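Local coordinates for protein superoxide dismutase [Mn/Fe] (Porphyromonas gingivalis, PDB 1UES) that converts superoxide radicals to oxygen and hydrogen peroxide, working as a homodimer with one manganese or iron ion per subunit, at residues I6-I19 and N73-K85. The protein carries 1 engineered substitution. Numbering follows the deposited sequence.
Sequences ISLPYAVDALAPVI and NHNLYFTQFRPGK. With MN (manganese (II) ion), chain E.
Ile6 and Asn75, Pro9 and Thr79, and Ala14 and Pro83 pair along the contact, so the irregular chain 6-19 runs the same way as the helix end and loop 73-85; the Ala14 and Pro83 CA atoms come within 5.8 Å. Tyr10 makes the direct hydrogen bond. Its OH donates to Phe78 O at 2.8 Å, tilted 25° from the carbonyl plane. The Tyr10 side chain starts between its backbone N and carbonyl carbon (chi1 42°), and the ring reaches the helix end with Phe78 O at its edge. Arg82 turns back beside it, bent at chi2 (-71°). Its NH1 gives two bonds, to Phe81 O at 2.9 Å and to Thr79 O at 3.1 Å, which hold the guanidinium against the backbone. Pro9 CB lies over one face of that group, 3.4 Å from Arg82 NH2. A water accepts from Ile6 N and donates to Asn75 OD1, and Ile6 CG2 rests beside the same oxygen at 3.3 Å. Leu8 CD2 packs on Phe78 CB. Deeper in, Leu15 CD1 meets Phe81 CB at 3.7 Å, and Ile19 CD1 touches Tyr77 OH and Phe81 CE2. Within the iron/manganese superoxide dismutase alpha-hairpin domain, the N-terminal loop thus covers the C-terminal end of helix 62-79, whose His74 binds manganese through NE2 with His27, Asp157 and His161. Leu8 also touches helix 21-42, Tyr77 touches strand 151-157, and Arg82 touches helix 184-190.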
loop_
_atom_site.group_PDB
_atom_site.type_symbol
_atom_site.label_atom_id
_atom_site.label_comp_id
_atom_site.label_asym_id
_atom_site.label_seq_id
_atom_site.Cartn_x
_atom_site.Cartn_y
_atom_site.Cartn_z
ATOM N N ILE A 6 20.591 2.084 7.501
ATOM C CA ILE A 6 21.106 1.331 8.627
ATOM C C ILE A 6 21.712 -0.032 8.262
ATOM O O ILE A 6 21.314 -0.695 7.313
ATOM C CB ILE A 6 20.037 1.126 9.712
ATOM C CG1 ILE A 6 18.826 0.391 9.125
ATOM C CG2 ILE A 6 19.618 2.473 10.286
ATOM C CD1 ILE A 6 18.008 -0.255 10.164
ATOM N N SER A 7 22.721 -0.420 9.017
ATOM C CA SER A 7 23.355 -1.706 8.793
ATOM C C SER A 7 22.526 -2.631 9.674
ATOM O O SER A 7 22.160 -2.247 10.770
ATOM C CB SER A 7 24.804 -1.651 9.271
ATOM O OG SER A 7 24.811 -1.396 10.662
ATOM N N LEU A 8 22.200 -3.826 9.190
ATOM C CA LEU A 8 21.389 -4.760 9.970
ATOM C C LEU A 8 22.224 -5.440 11.042
ATOM O O LEU A 8 23.391 -5.738 10.816
ATOM C CB LEU A 8 20.770 -5.811 9.060
ATOM C CG LEU A 8 19.789 -5.241 8.050
ATOM C CD1 LEU A 8 19.432 -6.346 7.095
ATOM C CD2 LEU A 8 18.534 -4.693 8.755
ATOM N N PRO A 9 21.631 -5.691 12.225
ATOM C CA PRO A 9 22.304 -6.333 13.357
ATOM C C PRO A 9 22.364 -7.854 13.266
ATOM O O PRO A 9 22.774 -8.516 14.226
ATOM C CB PRO A 9 21.500 -5.862 14.573
ATOM C CG PRO A 9 20.182 -5.430 14.056
ATOM C CD PRO A 9 20.237 -5.336 12.553
ATOM N N TYR A 10 21.975 -8.380 12.110
ATOM C CA TYR A 10 21.964 -9.821 11.847
ATOM C C TYR A 10 22.192 -10.074 10.356
ATOM O O TYR A 10 22.118 -9.155 9.539
ATOM C CB TYR A 10 20.613 -10.408 12.273
ATOM C CG TYR A 10 19.439 -9.552 11.885
ATOM C CD1 TYR A 10 18.952 -9.549 10.569
ATOM C CD2 TYR A 10 18.823 -8.728 12.819
ATOM C CE1 TYR A 10 17.897 -8.746 10.193
ATOM C CE2 TYR A 10 17.760 -7.914 12.462
ATOM C CZ TYR A 10 17.303 -7.920 11.141
ATOM O OH TYR A 10 16.333 -7.038 10.757
ATOM N N ALA A 11 22.480 -11.330 10.004
ATOM C CA ALA A 11 22.724 -11.734 8.626
ATOM C C ALA A 11 21.424 -11.557 7.847
ATOM O O ALA A 11 20.340 -11.680 8.438
ATOM C CB ALA A 11 23.156 -13.193 8.604
ATOM N N VAL A 12 21.516 -11.278 6.547
ATOM C CA VAL A 12 20.300 -11.050 5.757
ATOM C C VAL A 12 19.329 -12.217 5.669
ATOM O O VAL A 12 18.169 -12.016 5.280
ATOM C CB VAL A 12 20.596 -10.565 4.333
ATOM C CG1 VAL A 12 21.361 -9.259 4.388
ATOM C CG2 VAL A 12 21.358 -11.623 3.555
ATOM N N ASP A 13 19.774 -13.425 6.013
ATOM C CA ASP A 13 18.873 -14.571 5.962
ATOM C C ASP A 13 18.462 -15.006 7.362
ATOM O O ASP A 13 17.801 -16.026 7.537
ATOM C CB ASP A 13 19.555 -15.741 5.220
ATOM C CG ASP A 13 20.775 -16.295 5.968
ATOM O OD1 ASP A 13 21.312 -15.607 6.861
ATOM O OD2 ASP A 13 21.206 -17.445 5.668
ATOM N N ALA A 14 18.837 -14.220 8.368
ATOM C CA ALA A 14 18.543 -14.571 9.759
ATOM C C ALA A 14 17.061 -14.632 10.164
ATOM O O ALA A 14 16.723 -15.324 11.117
ATOM C CB ALA A 14 19.305 -13.622 10.703
ATOM N N LEU A 15 16.188 -13.906 9.457
ATOM C CA LEU A 15 14.753 -13.897 9.783
ATOM C C LEU A 15 13.900 -14.792 8.885
ATOM O O LEU A 15 12.678 -14.841 9.039
ATOM C CB LEU A 15 14.181 -12.463 9.753
ATOM C CG LEU A 15 15.057 -11.434 10.487
ATOM C CD1 LEU A 15 14.445 -10.054 10.321
ATOM C CD2 LEU A 15 15.176 -11.762 11.977
ATOM N N ALA A 16 14.552 -15.546 7.990
ATOM C CA ALA A 16 13.833 -16.451 7.097
ATOM C C ALA A 16 13.253 -17.540 8.002
ATOM O O ALA A 16 13.927 -18.002 8.929
ATOM C CB ALA A 16 14.789 -17.068 6.065
ATOM N N PRO A 17 12.043 -18.026 7.689
ATOM C CA PRO A 17 11.169 -17.680 6.564
ATOM C C PRO A 17 10.201 -16.510 6.683
ATOM O O PRO A 17 9.585 -16.120 5.674
ATOM C CB PRO A 17 10.367 -18.940 6.382
ATOM C CG PRO A 17 10.105 -19.351 7.784
ATOM C CD PRO A 17 11.421 -19.080 8.509
ATOM N N VAL A 18 10.077 -15.979 7.887
ATOM C CA VAL A 18 9.126 -14.904 8.201
ATOM C C VAL A 18 9.392 -13.634 7.378
ATOM O O VAL A 18 8.456 -12.987 6.893
ATOM C CB VAL A 18 9.126 -14.633 9.721
ATOM C CG1 VAL A 18 8.068 -13.562 10.061
ATOM C CG2 VAL A 18 8.822 -15.948 10.483
ATOM N N ILE A 19 10.664 -13.279 7.278
ATOM C CA ILE A 19 11.106 -12.182 6.423
ATOM C C ILE A 19 12.299 -12.880 5.761
ATOM O O ILE A 19 13.364 -13.019 6.362
ATOM C CB ILE A 19 11.562 -10.924 7.210
ATOM C CG1 ILE A 19 10.381 -10.377 8.020
ATOM C CG2 ILE A 19 12.003 -9.814 6.223
ATOM C CD1 ILE A 19 10.685 -9.107 8.808
ATOM N N ASN A 73 10.341 4.437 10.808
ATOM C CA ASN A 73 9.573 3.227 11.005
ATOM C C ASN A 73 10.444 2.007 10.662
ATOM O O ASN A 73 10.471 1.030 11.402
ATOM C CB ASN A 73 8.306 3.208 10.105
ATOM C CG ASN A 73 7.143 3.998 10.706
ATOM O OD1 ASN A 73 6.926 3.938 11.904
ATOM N ND2 ASN A 73 6.399 4.723 9.868
ATOM N N HIS A 74 11.143 2.055 9.539
ATOM C CA HIS A 74 11.947 0.898 9.150
ATOM C C HIS A 74 13.120 0.703 10.065
ATOM O O HIS A 74 13.496 -0.430 10.329
ATOM C CB HIS A 74 12.410 1.020 7.705
ATOM C CG HIS A 74 11.299 0.820 6.728
ATOM N ND1 HIS A 74 10.494 1.848 6.304
ATOM C CD2 HIS A 74 10.825 -0.296 6.138
ATOM C CE1 HIS A 74 9.563 1.383 5.492
ATOM N NE2 HIS A 74 9.741 0.080 5.371
ATOM N N ASN A 75 13.723 1.796 10.529
ATOM C CA ASN A 75 14.857 1.663 11.428
ATOM C C ASN A 75 14.478 0.906 12.683
ATOM O O ASN A 75 15.212 0.023 13.105
ATOM C CB ASN A 75 15.455 3.029 11.767
ATOM C CG ASN A 75 16.207 3.639 10.587
ATOM O OD1 ASN A 75 16.408 2.979 9.562
ATOM N ND2 ASN A 75 16.638 4.899 10.730
ATOM N N LEU A 76 13.333 1.230 13.275
ATOM C CA LEU A 76 12.857 0.531 14.455
ATOM C C LEU A 76 12.398 -0.892 14.107
ATOM O O LEU A 76 12.609 -1.848 14.848
ATOM C CB LEU A 76 11.694 1.317 15.060
ATOM C CG LEU A 76 12.135 2.691 15.607
ATOM C CD1 LEU A 76 10.928 3.544 15.882
ATOM C CD2 LEU A 76 12.984 2.512 16.884
ATOM N N TYR A 77 11.743 -1.034 12.968
ATOM C CA TYR A 77 11.248 -2.329 12.561
ATOM C C TYR A 77 12.380 -3.348 12.379
ATOM O O TYR A 77 12.396 -4.415 12.997
ATOM C CB TYR A 77 10.431 -2.130 11.261
ATOM C CG TYR A 77 10.012 -3.390 10.538
ATOM C CD1 TYR A 77 8.848 -4.063 10.894
ATOM C CD2 TYR A 77 10.721 -3.835 9.409
ATOM C CE1 TYR A 77 8.380 -5.149 10.141
ATOM C CE2 TYR A 77 10.259 -4.917 8.644
ATOM C CZ TYR A 77 9.080 -5.560 9.018
ATOM O OH TYR A 77 8.536 -6.531 8.207
ATOM N N PHE A 78 13.381 -3.022 11.582
ATOM C CA PHE A 78 14.423 -4.019 11.380
ATOM C C PHE A 78 15.225 -4.269 12.639
ATOM O O PHE A 78 15.673 -5.376 12.868
ATOM C CB PHE A 78 15.369 -3.619 10.260
ATOM C CG PHE A 78 14.746 -3.700 8.898
ATOM C CD1 PHE A 78 14.586 -2.545 8.138
ATOM C CD2 PHE A 78 14.293 -4.922 8.395
ATOM C CE1 PHE A 78 13.984 -2.596 6.903
ATOM C CE2 PHE A 78 13.670 -4.967 7.130
ATOM C CZ PHE A 78 13.530 -3.808 6.408
ATOM N N THR A 79 15.402 -3.263 13.468
ATOM C CA THR A 79 16.236 -3.512 14.641
ATOM C C THR A 79 15.573 -4.265 15.782
ATOM O O THR A 79 16.250 -4.647 16.741
ATOM C CB THR A 79 16.869 -2.212 15.180
ATOM O OG1 THR A 79 15.864 -1.234 15.464
ATOM C CG2 THR A 79 17.857 -1.685 14.176
ATOM N N GLN A 80 14.282 -4.545 15.674
ATOM C CA GLN A 80 13.627 -5.216 16.784
ATOM C C GLN A 80 13.561 -6.721 16.629
ATOM O O GLN A 80 13.071 -7.398 17.528
ATOM C CB GLN A 80 12.209 -4.672 16.978
ATOM C CG GLN A 80 11.255 -5.147 15.884
ATOM C CD GLN A 80 10.025 -4.278 15.657
ATOM O OE1 GLN A 80 9.760 -3.277 16.345
ATOM N NE2 GLN A 80 9.249 -4.668 14.661
ATOM N N PHE A 81 14.055 -7.220 15.508
ATOM C CA PHE A 81 14.012 -8.657 15.209
ATOM C C PHE A 81 15.345 -9.359 15.379
ATOM O O PHE A 81 16.395 -8.761 15.161
ATOM C CB PHE A 81 13.541 -8.876 13.752
ATOM C CG PHE A 81 12.175 -8.337 13.449
ATOM C CD1 PHE A 81 11.089 -8.606 14.278
ATOM C CD2 PHE A 81 11.958 -7.586 12.290
ATOM C CE1 PHE A 81 9.806 -8.137 13.953
ATOM C CE2 PHE A 81 10.684 -7.119 11.959
ATOM C CZ PHE A 81 9.609 -7.392 12.785
ATOM N N ARG A 82 15.288 -10.640 15.762
ATOM C CA ARG A 82 16.469 -11.467 15.905
ATOM C C ARG A 82 16.081 -12.920 15.801
ATOM O O ARG A 82 14.946 -13.281 16.091
ATOM C CB ARG A 82 17.132 -11.301 17.289
ATOM C CG ARG A 82 17.764 -9.938 17.557
ATOM C CD ARG A 82 19.038 -9.746 16.737
ATOM N NE ARG A 82 19.806 -8.597 17.221
ATOM C CZ ARG A 82 19.392 -7.334 17.135
ATOM N NH1 ARG A 82 18.219 -7.057 16.575
ATOM N NH2 ARG A 82 20.147 -6.350 17.626
ATOM N N PRO A 83 17.008 -13.758 15.323
ATOM C CA PRO A 83 16.715 -15.187 15.231
ATOM C C PRO A 83 16.930 -15.745 16.651
ATOM O O PRO A 83 17.594 -15.109 17.487
ATOM C CB PRO A 83 17.767 -15.704 14.260
ATOM C CG PRO A 83 18.951 -14.805 14.481
ATOM C CD PRO A 83 18.351 -13.437 14.802
ATOM N N GLY A 84 16.371 -16.925 16.916
ATOM C CA GLY A 84 16.512 -17.555 18.217
ATOM C C GLY A 84 15.846 -16.810 19.350
ATOM O O GLY A 84 16.223 -16.977 20.523
ATOM N N LYS A 85 14.863 -15.987 19.021
ATOM C CA LYS A 85 14.190 -15.203 20.047
ATOM C C LYS A 85 12.694 -15.437 20.057
ATOM O O LYS A 85 12.244 -16.579 20.050
ATOM C CB LYS A 85 14.503 -13.718 19.857
ATOM C CG LYS A 85 15.915 -13.348 20.285
ATOM C CD LYS A 85 15.997 -13.175 21.775
ATOM C CE LYS A 85 17.245 -12.402 22.157
ATOM N NZ LYS A 85 18.433 -12.967 21.453
HETATM MN MN MN E . 8.249 -1.370 4.658
HETATM O O HOH W 1 17.939 3.370 7.325
HETATM O O HOH W 2 6.675 0.194 4.964
#